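Local coordinates for catalase (Exiguobacterium oxidotolerans, PDB 2J2M), which breaks down hydrogen peroxide to water and oxygen as a heme-containing catalase that assembles from four subunits, at residues L33-Y36 / Q37-E40; V303-Y306 / F307-T310; N350-L354 / P355-P359. All blocks are in the same frame, centred on the assembly; numbering follows the deposited sequence.

Contact 1 (L33-Y36 / Q37-E40)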
ATOM      1  N   LEU A  33      -4.201  25.534  -7.779  1.00  7.18           N
ATOM      2  CA  LEU A  33      -3.834  24.509  -6.808  1.00  8.35           C
ATOM      3  C   LEU A  33      -4.758  24.554  -5.591  1.00  8.90           C
ATOM      4  O   LEU A  33      -4.945  23.545  -4.930  1.00  9.44           O
ATOM      5  CB  LEU A  33      -2.374  24.658  -6.355  1.00  8.13           C
ATOM      6  CG  LEU A  33      -1.796  23.504  -5.523  1.00  8.57           C
ATOM      7  CD1 LEU A  33      -1.801  22.199  -6.312  1.00  8.75           C
ATOM      8  CD2 LEU A  33      -0.392  23.815  -5.088  1.00  8.04           C
ATOM      9  N   GLU A  34      -5.322  25.723  -5.299  1.00  8.85           N
ATOM     10  CA  GLU A  34      -6.175  25.879  -4.117  1.00  9.57           C
ATOM     11  C   GLU A  34      -7.602  25.338  -4.275  1.00  8.68           C
ATOM     12  O   GLU A  34      -8.383  25.417  -3.343  1.00  8.66           O
ATOM     13  CB  GLU A  34      -6.214  27.341  -3.637  1.00  9.31           C
ATOM     14  CG  GLU A  34      -6.969  28.294  -4.532  1.00  9.14           C
ATOM     15  CD  GLU A  34      -7.135  29.658  -3.880  1.00 11.58           C
ATOM     16  OE1 GLU A  34      -8.303  30.045  -3.621  1.00 14.82           O
ATOM     17  OE2 GLU A  34      -6.104  30.332  -3.605  1.00 13.65           O
ATOM     18  N   ASP A  35      -7.940  24.780  -5.433  1.00  8.49           N
ATOM     19  CA  ASP A  35      -9.256  24.150  -5.604  1.00  8.22           C
ATOM     20  C   ASP A  35      -9.352  22.849  -4.806  1.00  8.01           C
ATOM     21  O   ASP A  35      -9.252  21.770  -5.377  1.00  8.55           O
ATOM     22  CB  ASP A  35      -9.567  23.902  -7.075  1.00  7.83           C
ATOM     23  CG  ASP A  35     -11.056  23.665  -7.325  1.00  7.55           C
ATOM     24  OD1 ASP A  35     -11.532  23.932  -8.445  1.00  5.03           O
ATOM     25  OD2 ASP A  35     -11.767  23.227  -6.397  1.00  8.11           O
ATOM     26  N   TYR A  36      -9.533  22.959  -3.488  1.00  8.55           N
ATOM     27  CA  TYR A  36      -9.619  21.779  -2.622  1.00  8.93           C
ATOM     28  C   TYR A  36     -10.719  20.828  -3.111  1.00  9.15           C
ATOM     29  O   TYR A  36     -10.527  19.604  -3.151  1.00  9.61           O
ATOM     30  CB  TYR A  36      -9.845  22.142  -1.135  1.00  9.15           C
ATOM     31  CG  TYR A  36     -10.061  20.885  -0.291  1.00  9.78           C
ATOM     32  CD1 TYR A  36      -8.962  20.185   0.229  1.00  8.12           C
ATOM     33  CD2 TYR A  36     -11.354  20.369  -0.061  1.00  7.67           C
ATOM     34  CE1 TYR A  36      -9.125  19.003   0.964  1.00  8.36           C
ATOM     35  CE2 TYR A  36     -11.533  19.174   0.682  1.00  8.81           C
ATOM     36  CZ  TYR A  36     -10.400  18.498   1.179  1.00  9.11           C
ATOM     37  OH  TYR A  36     -10.515  17.329   1.893  1.00  9.50           O
ATOM     38  N   GLN A  37     -11.859  21.394  -3.500  1.00  8.93           N
ATOM     39  CA  GLN A  37     -13.009  20.585  -3.894  1.00  8.93           C
ATOM     40  C   GLN A  37     -12.700  19.686  -5.102  1.00  8.60           C
ATOM     41  O   GLN A  37     -13.032  18.495  -5.102  1.00  7.98           O
ATOM     42  CB  GLN A  37     -14.236  21.470  -4.142  1.00  8.69           C
ATOM     43  CG  GLN A  37     -15.346  20.791  -4.918  1.00  8.01           C
ATOM     44  CD  GLN A  37     -16.427  21.757  -5.336  1.00  9.97           C
ATOM     45  OE1 GLN A  37     -16.814  22.624  -4.561  1.00 11.84           O
ATOM     46  NE2 GLN A  37     -16.905  21.633  -6.579  1.00  9.17           N
ATOM     47  N   LEU A  38     -12.065  20.264  -6.118  1.00  8.33           N
ATOM     48  CA  LEU A  38     -11.639  19.509  -7.298  1.00  7.97           C
ATOM     49  C   LEU A  38     -10.609  18.421  -6.944  1.00  8.08           C
ATOM     50  O   LEU A  38     -10.781  17.249  -7.291  1.00  7.15           O
ATOM     51  CB  LEU A  38     -11.052  20.459  -8.353  1.00  7.81           C
ATOM     52  CG  LEU A  38     -10.364  19.756  -9.535  1.00  7.73           C
ATOM     53  CD1 LEU A  38     -11.395  19.205 -10.556  1.00  5.31           C
ATOM     54  CD2 LEU A  38      -9.374  20.681 -10.186  1.00  7.35           C
ATOM     55  N   ILE A  39      -9.538  18.822  -6.256  1.00  8.27           N
ATOM     56  CA  ILE A  39      -8.445  17.907  -5.952  1.00  8.33           C
ATOM     57  C   ILE A  39      -8.911  16.758  -5.051  1.00  9.15           C
ATOM     58  O   ILE A  39      -8.531  15.608  -5.270  1.00  9.61           O
ATOM     59  CB  ILE A  39      -7.233  18.657  -5.364  1.00  9.09           C
ATOM     60  CG1 ILE A  39      -6.687  19.640  -6.421  1.00  8.71           C
ATOM     61  CG2 ILE A  39      -6.140  17.667  -4.840  1.00  6.27           C
ATOM     62  CD1 ILE A  39      -5.804  20.689  -5.855  1.00 10.39           C
ATOM     63  N   GLU A  40      -9.751  17.056  -4.060  1.00  8.95           N
ATOM     64  CA  GLU A  40     -10.328  15.995  -3.231  1.00  8.40           C
ATOM     65  C   GLU A  40     -11.112  15.010  -4.078  1.00  7.63           C
ATOM     66  O   GLU A  40     -11.006  13.812  -3.880  1.00  8.41           O
ATOM     67  CB  GLU A  40     -11.232  16.555  -2.136  1.00  7.93           C
ATOM     68  CG  GLU A  40     -11.809  15.443  -1.261  1.00  9.94           C
ATOM     69  CD  GLU A  40     -12.975  15.886  -0.416  1.00  9.62           C
ATOM     70  OE1 GLU A  40     -14.122  15.816  -0.882  1.00 11.12           O
ATOM     71  OE2 GLU A  40     -12.739  16.270   0.734  1.00 12.32           O
TER
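Asp35 reaches forward to Leu38 as the N-cap of helix 36-45, a local case of a side chain closing the first turn of a helix. Its OD2 accepts from Leu38 N at 3.0 Å, and the donor stands well above the carboxylate plane. With CG anti to the backbone N (chi1 -162°), the carboxylate swings forward over the turn and lies across the Leu38 side chain, bringing Asp35 CG to 3.4 Å from Leu38 CB. The other oxygen, OD1, is taken by Arg23 N and by a salt bridge to Arg412 of the fourth subunit, so the capping group is gripped from several directions and probably held as an anion. Ile39 N bonds to Asp35 O at 3.1 Å. This cap and the Tyr36-Glu40 pair are the tight parts of the contact. Between Leu33 and Ile39 it is thinner: Ile39 CD1 lies against Leu33 O and, more distantly, Leu33 CD1, 4.3 Å away. The more open side is that of the partly exposed Tyr36 ring, which is held by Glu40, one turn on, and by Gln12 at its hydroxyl. Glu40 CB sits over one ring face, 4.2 Å from the Tyr36 ring centroid, while the carboxylate, turned 78° from the ring, extends to the phenol. There Tyr36 OH donates to Glu40 OE2 at 2.7 Å, entering on the anti side.

Contact 2 (V303-Y306 / F307-T310)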
ATOM      1  N   VAL A 303     -26.741  -7.803  -4.024  1.00  9.17           N
ATOM      2  CA  VAL A 303     -25.950  -6.786  -3.323  1.00  8.90           C
ATOM      3  C   VAL A 303     -26.583  -5.390  -3.470  1.00  9.39           C
ATOM      4  O   VAL A 303     -27.290  -5.112  -4.452  1.00  8.95           O
ATOM      5  CB  VAL A 303     -24.473  -6.760  -3.808  1.00  8.68           C
ATOM      6  CG1 VAL A 303     -23.792  -8.153  -3.590  1.00  6.75           C
ATOM      7  CG2 VAL A 303     -24.380  -6.292  -5.256  1.00  7.16           C
ATOM      8  N   ASP A 304     -26.342  -4.539  -2.481  1.00  9.77           N
ATOM      9  CA  ASP A 304     -26.576  -3.093  -2.607  1.00 10.91           C
ATOM     10  C   ASP A 304     -25.448  -2.421  -3.382  1.00 10.89           C
ATOM     11  O   ASP A 304     -25.677  -1.472  -4.124  1.00 12.11           O
ATOM     12  CB  ASP A 304     -26.683  -2.460  -1.216  1.00 11.34           C
ATOM     13  CG  ASP A 304     -27.991  -2.816  -0.512  1.00 14.25           C
ATOM     14  OD1 ASP A 304     -28.992  -3.164  -1.204  1.00 14.65           O
ATOM     15  OD2 ASP A 304     -28.024  -2.718   0.728  1.00 16.75           O
ATOM     16  N   ASN A 305     -24.224  -2.914  -3.207  1.00  9.98           N
ATOM     17  CA  ASN A 305     -23.070  -2.316  -3.853  1.00  9.30           C
ATOM     18  C   ASN A 305     -22.018  -3.385  -4.143  1.00  9.18           C
ATOM     19  O   ASN A 305     -21.572  -4.124  -3.233  1.00  9.03           O
ATOM     20  CB  ASN A 305     -22.486  -1.219  -2.949  1.00  9.50           C
ATOM     21  CG  ASN A 305     -21.272  -0.571  -3.534  1.00  9.02           C
ATOM     22  OD1 ASN A 305     -20.145  -0.859  -3.131  1.00 10.61           O
ATOM     23  ND2 ASN A 305     -21.482   0.312  -4.499  1.00  9.68           N
ATOM     24  N   TYR A 306     -21.616  -3.464  -5.405  1.00  8.10           N
ATOM     25  CA  TYR A 306     -20.760  -4.566  -5.851  1.00  7.58           C
ATOM     26  C   TYR A 306     -19.360  -4.466  -5.226  1.00  6.74           C
ATOM     27  O   TYR A 306     -18.856  -5.422  -4.654  1.00  5.33           O
ATOM     28  CB  TYR A 306     -20.700  -4.608  -7.390  1.00  6.75           C
ATOM     29  CG  TYR A 306     -19.893  -5.770  -7.957  1.00  7.24           C
ATOM     30  CD1 TYR A 306     -20.537  -6.915  -8.481  1.00  6.57           C
ATOM     31  CD2 TYR A 306     -18.487  -5.725  -7.990  1.00  6.31           C
ATOM     32  CE1 TYR A 306     -19.812  -7.965  -9.020  1.00  5.08           C
ATOM     33  CE2 TYR A 306     -17.756  -6.775  -8.523  1.00  6.34           C
ATOM     34  CZ  TYR A 306     -18.421  -7.884  -9.043  1.00  6.74           C
ATOM     35  OH  TYR A 306     -17.677  -8.921  -9.547  1.00  5.18           O
ATOM     36  N   PHE A 307     -18.756  -3.285  -5.331  1.00  7.26           N
ATOM     37  CA  PHE A 307     -17.432  -3.090  -4.823  1.00  7.40           C
ATOM     38  C   PHE A 307     -17.301  -3.460  -3.346  1.00  8.33           C
ATOM     39  O   PHE A 307     -16.380  -4.213  -2.981  1.00  8.42           O
ATOM     40  CB  PHE A 307     -16.937  -1.682  -5.054  1.00  6.89           C
ATOM     41  CG  PHE A 307     -15.538  -1.483  -4.590  1.00  7.50           C
ATOM     42  CD1 PHE A 307     -15.273  -0.825  -3.393  1.00  7.64           C
ATOM     43  CD2 PHE A 307     -14.475  -2.031  -5.318  1.00  7.33           C
ATOM     44  CE1 PHE A 307     -13.945  -0.676  -2.944  1.00 10.32           C
ATOM     45  CE2 PHE A 307     -13.170  -1.889  -4.898  1.00  8.23           C
ATOM     46  CZ  PHE A 307     -12.886  -1.208  -3.697  1.00  8.08           C
ATOM     47  N   ALA A 308     -18.210  -2.927  -2.520  1.00  8.46           N
ATOM     48  CA  ALA A 308     -18.168  -3.097  -1.070  1.00  9.38           C
ATOM     49  C   ALA A 308     -18.575  -4.485  -0.627  1.00  9.86           C
ATOM     50  O   ALA A 308     -18.290  -4.887   0.506  1.00 10.93           O
ATOM     51  CB  ALA A 308     -19.048  -2.042  -0.344  1.00  8.80           C
ATOM     52  N   GLU A 309     -19.250  -5.222  -1.491  1.00  9.64           N
ATOM     53  CA  GLU A 309     -19.716  -6.531  -1.081  1.00  9.42           C
ATOM     54  C   GLU A 309     -18.998  -7.601  -1.874  1.00  9.37           C
ATOM     55  O   GLU A 309     -18.146  -8.281  -1.327  1.00  9.98           O
ATOM     56  CB  GLU A 309     -21.262  -6.652  -1.162  1.00  9.92           C
ATOM     57  CG  GLU A 309     -22.055  -5.681  -0.219  1.00  8.39           C
ATOM     58  CD  GLU A 309     -23.558  -5.712  -0.481  1.00  8.51           C
ATOM     59  OE1 GLU A 309     -24.151  -6.801  -0.382  1.00  7.27           O
ATOM     60  OE2 GLU A 309     -24.146  -4.661  -0.800  1.00  6.47           O
ATOM     61  N   THR A 310     -19.300  -7.727  -3.166  1.00  9.08           N
ATOM     62  CA  THR A 310     -18.700  -8.765  -3.997  1.00  8.14           C
ATOM     63  C   THR A 310     -17.173  -8.594  -4.146  1.00  8.57           C
ATOM     64  O   THR A 310     -16.407  -9.578  -4.029  1.00  7.70           O
ATOM     65  CB  THR A 310     -19.404  -8.864  -5.369  1.00  8.55           C
ATOM     66  OG1 THR A 310     -20.827  -8.881  -5.171  1.00  9.34           O
ATOM     67  CG2 THR A 310     -19.005 -10.138  -6.121  1.00  6.51           C
TER
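Tyr306, Glu309 and Thr310 carry this contact, in which a loop folds back on the helical turn that follows it. Thr310 lies over one face of the Tyr306 ring: its CB is 3.7 Å from the ring centroid and only 9° off the normal, a CH-pi contact centred on the ring, with CG2 leaning toward CE1 and CZ. The phenol beyond is tied to Gly59 O. With an alanine at Tyr306, CB and the methyl of Thr310 would probably lose the ring face they cover, and Gly59 O its hydroxyl partner. Glu309 and Val303 slide past each other in opposite directions, Val303 CB 3.4 Å from Glu309 OE1. That oxygen is also bonded to His63 NE2. Glu309 OE2 collects two backbone amides of the loop: Asn305 N at 3.0 Å, from above the carboxylate plane, and Asp304 N through a weaker, bent bond. Asn305 turns its side chain to the helix, its OD1 accepting from Ala308 N at 2.9 Å. Asn305 thus caps the start of helix 307-311, while Glu309 binds the loop amides, at the point where strand 292-302 of the catalase beta-barrel leads into the helix.

Contact 3 (N350-L354 / P355-P359)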
ATOM      1  N   ASN A 350      -6.718  -4.889   7.932  1.00  6.13           N
ATOM      2  CA  ASN A 350      -7.922  -4.968   8.746  1.00  5.43           C
ATOM      3  C   ASN A 350      -9.143  -5.388   7.896  1.00  5.77           C
ATOM      4  O   ASN A 350     -10.286  -4.993   8.179  1.00  5.38           O
ATOM      5  CB  ASN A 350      -8.157  -3.622   9.444  1.00  5.89           C
ATOM      6  CG  ASN A 350      -7.183  -3.372  10.576  1.00  5.36           C
ATOM      7  OD1 ASN A 350      -6.866  -4.279  11.317  1.00  7.32           O
ATOM      8  ND2 ASN A 350      -6.697  -2.138  10.708  1.00  5.53           N
ATOM      9  N   TYR A 351      -8.904  -6.200   6.857  1.00  5.14           N
ATOM     10  CA  TYR A 351      -9.961  -6.610   5.967  1.00  4.99           C
ATOM     11  C   TYR A 351     -11.134  -7.254   6.712  1.00  5.42           C
ATOM     12  O   TYR A 351     -12.281  -7.104   6.303  1.00  4.60           O
ATOM     13  CB  TYR A 351      -9.418  -7.521   4.867  1.00  5.23           C
ATOM     14  CG  TYR A 351      -9.166  -8.988   5.225  1.00  4.80           C
ATOM     15  CD1 TYR A 351     -10.159  -9.973   5.005  1.00  3.26           C
ATOM     16  CD2 TYR A 351      -7.955  -9.391   5.757  1.00  2.52           C
ATOM     17  CE1 TYR A 351      -9.928 -11.318   5.297  1.00  2.69           C
ATOM     18  CE2 TYR A 351      -7.717 -10.731   6.068  1.00  2.58           C
ATOM     19  CZ  TYR A 351      -8.697 -11.696   5.827  1.00  4.93           C
ATOM     20  OH  TYR A 351      -8.429 -13.037   6.136  1.00  3.85           O
ATOM     21  N   GLN A 352     -10.840  -7.948   7.811  1.00  5.89           N
ATOM     22  CA  GLN A 352     -11.876  -8.595   8.620  1.00  6.96           C
ATOM     23  C   GLN A 352     -12.810  -7.632   9.361  1.00  7.23           C
ATOM     24  O   GLN A 352     -13.818  -8.074   9.920  1.00  7.64           O
ATOM     25  CB  GLN A 352     -11.263  -9.605   9.606  1.00  7.17           C
ATOM     26  CG  GLN A 352     -11.256 -11.060   9.071  1.00  8.62           C
ATOM     27  CD  GLN A 352     -12.618 -11.503   8.562  1.00  9.20           C
ATOM     28  OE1 GLN A 352     -12.812 -11.688   7.363  1.00  9.45           O
ATOM     29  NE2 GLN A 352     -13.569 -11.655   9.467  1.00 10.72           N
ATOM     30  N   GLN A 353     -12.481  -6.334   9.361  1.00  7.20           N
ATOM     31  CA  GLN A 353     -13.346  -5.307   9.951  1.00  6.75           C
ATOM     32  C   GLN A 353     -14.414  -4.738   8.996  1.00  6.74           C
ATOM     33  O   GLN A 353     -15.341  -4.058   9.425  1.00  5.74           O
ATOM     34  CB  GLN A 353     -12.501  -4.164  10.493  1.00  6.97           C
ATOM     35  CG  GLN A 353     -11.412  -4.531  11.541  1.00  6.50           C
ATOM     36  CD  GLN A 353     -10.729  -3.287  12.078  1.00  7.65           C
ATOM     37  OE1 GLN A 353     -11.020  -2.147  11.620  1.00  6.25           O
ATOM     38  NE2 GLN A 353      -9.798  -3.478  13.033  1.00  5.65           N
ATOM     39  N   LEU A 354     -14.263  -4.985   7.700  1.00  7.13           N
ATOM     40  CA  LEU A 354     -15.227  -4.521   6.700  1.00  7.03           C
ATOM     41  C   LEU A 354     -16.593  -5.180   6.862  1.00  6.86           C
ATOM     42  O   LEU A 354     -16.659  -6.385   7.064  1.00  7.74           O
ATOM     43  CB  LEU A 354     -14.699  -4.798   5.281  1.00  6.86           C
ATOM     44  CG  LEU A 354     -13.539  -3.893   4.812  1.00  6.88           C
ATOM     45  CD1 LEU A 354     -13.098  -4.347   3.460  1.00  3.30           C
ATOM     46  CD2 LEU A 354     -13.901  -2.383   4.804  1.00  5.48           C
ATOM     47  N   PRO A 355     -17.683  -4.400   6.765  1.00  6.95           N
ATOM     48  CA  PRO A 355     -19.049  -4.971   6.908  1.00  7.70           C
ATOM     49  C   PRO A 355     -19.305  -6.366   6.276  1.00  8.07           C
ATOM     50  O   PRO A 355     -19.881  -7.248   6.928  1.00  8.00           O
ATOM     51  CB  PRO A 355     -19.944  -3.883   6.288  1.00  7.44           C
ATOM     52  CG  PRO A 355     -19.170  -2.588   6.638  1.00  7.07           C
ATOM     53  CD  PRO A 355     -17.714  -2.938   6.517  1.00  6.26           C
ATOM     54  N   ILE A 356     -18.837  -6.576   5.045  1.00  8.94           N
ATOM     55  CA  ILE A 356     -19.072  -7.836   4.337  1.00  8.65           C
ATOM     56  C   ILE A 356     -18.283  -9.006   4.949  1.00  9.54           C
ATOM     57  O   ILE A 356     -18.683 -10.169   4.787  1.00  9.29           O
ATOM     58  CB  ILE A 356     -18.815  -7.699   2.803  1.00  8.49           C
ATOM     59  CG1 ILE A 356     -19.381  -8.902   2.031  1.00  8.01           C
ATOM     60  CG2 ILE A 356     -17.314  -7.487   2.476  1.00  6.72           C
ATOM     61  CD1 ILE A 356     -20.935  -9.030   2.029  1.00  5.56           C
ATOM     62  N   ASN A 357     -17.189  -8.705   5.660  1.00  9.64           N
ATOM     63  CA  ASN A 357     -16.356  -9.763   6.244  1.00 10.86           C
ATOM     64  C   ASN A 357     -16.581  -9.990   7.740  1.00 11.83           C
ATOM     65  O   ASN A 357     -16.214 -11.051   8.289  1.00 12.22           O
ATOM     66  CB  ASN A 357     -14.878  -9.515   5.960  1.00  9.80           C
ATOM     67  CG  ASN A 357     -14.552  -9.608   4.489  1.00 10.44           C
ATOM     68  OD1 ASN A 357     -14.926 -10.590   3.810  1.00  7.95           O
ATOM     69  ND2 ASN A 357     -13.855  -8.584   3.969  1.00  6.11           N
ATOM     70  N   CYS A 358     -17.187  -8.997   8.388  1.00 13.37           N
ATOM     71  CA  CYS A 358     -17.420  -9.010   9.832  1.00 12.99           C
ATOM     72  C   CYS A 358     -18.265 -10.232  10.256  1.00 12.90           C
ATOM     73  O   CYS A 358     -19.303 -10.522   9.640  1.00 12.40           O
ATOM     74  CB  CYS A 358     -18.093  -7.704  10.251  1.00 12.66           C
ATOM     75  SG  CYS A 358     -17.805  -7.256  11.988  1.00 17.36           S
ATOM     76  N   PRO A 359     -17.833 -10.951  11.314  1.00 13.00           N
ATOM     77  CA  PRO A 359     -18.633 -12.077  11.825  1.00 12.85           C
ATOM     78  C   PRO A 359     -19.964 -11.586  12.407  1.00 13.48           C
ATOM     79  O   PRO A 359     -20.116 -10.395  12.664  1.00 12.61           O
ATOM     80  CB  PRO A 359     -17.771 -12.663  12.943  1.00 12.51           C
ATOM     81  CG  PRO A 359     -16.415 -12.036  12.807  1.00 13.29           C
ATOM     82  CD  PRO A 359     -16.610 -10.722  12.108  1.00 12.98           C
TER
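A short 3-10 segment running into a type I beta turn joins Tyr351 and Gln352 to Asn357, in the loop that follows helix 330-346. Pro355 and Ile356 occupy the turn corners, and Leu354 O closes it by accepting both Asn357 N at 2.8 Å and Cys358 N at 3.0 Å. Two side-chain amides then lace the turn to the 3-10 segment. Asn357 points back and gives ND2 to Tyr351 O at 3.2 Å, while Leu354 N meets the same oxygen from the opposite face of its plane. This ND2 also lies 4.1 Å from Tyr351 CD1, at the ring edge, with amide and ring planes nearly perpendicular. Gln352 answers in the reverse sense: a bend at chi2 (-51°) folds its chain back, so that NE2 reaches Asn357 O at 3.0 Å and OE1 rests against Asn357 CB. Both amides have further partners. Asn357 bonds through OD1 to Gly314 N and through ND2 to Ser312 O, and Gln352 NE2 also bonds to Asn11 O of the second subunit. In this largely buried loop the amides add a second bond to Tyr351 O and a bond to Asn357 O, so uncharged groups tie the turn to the 3-10 segment.

The three contacts follow in series along the chain. Contacts 1 and 2 cap helix starts, whereas contact 3 braces a turn in a loop. Contacts 2 and 3 are neighbours, their centres 13 Å apart: Ile356 of contact 3 packs on the backbone of contact 2, its CG2 lying 3.4 Å from Ala308 O. Contact 1 stands apart on the N-terminal arm, with its centre 29 Å from that of contact 2 and 32 Å from that of contact 3. In the tetramer, contact 1 of one subunit is linked to contact 3 of another through Asn11, which gives its N to Glu40 of its own chain and its O to Gln352 of a neighbouring subunit, as expected of interlocked catalase subunits.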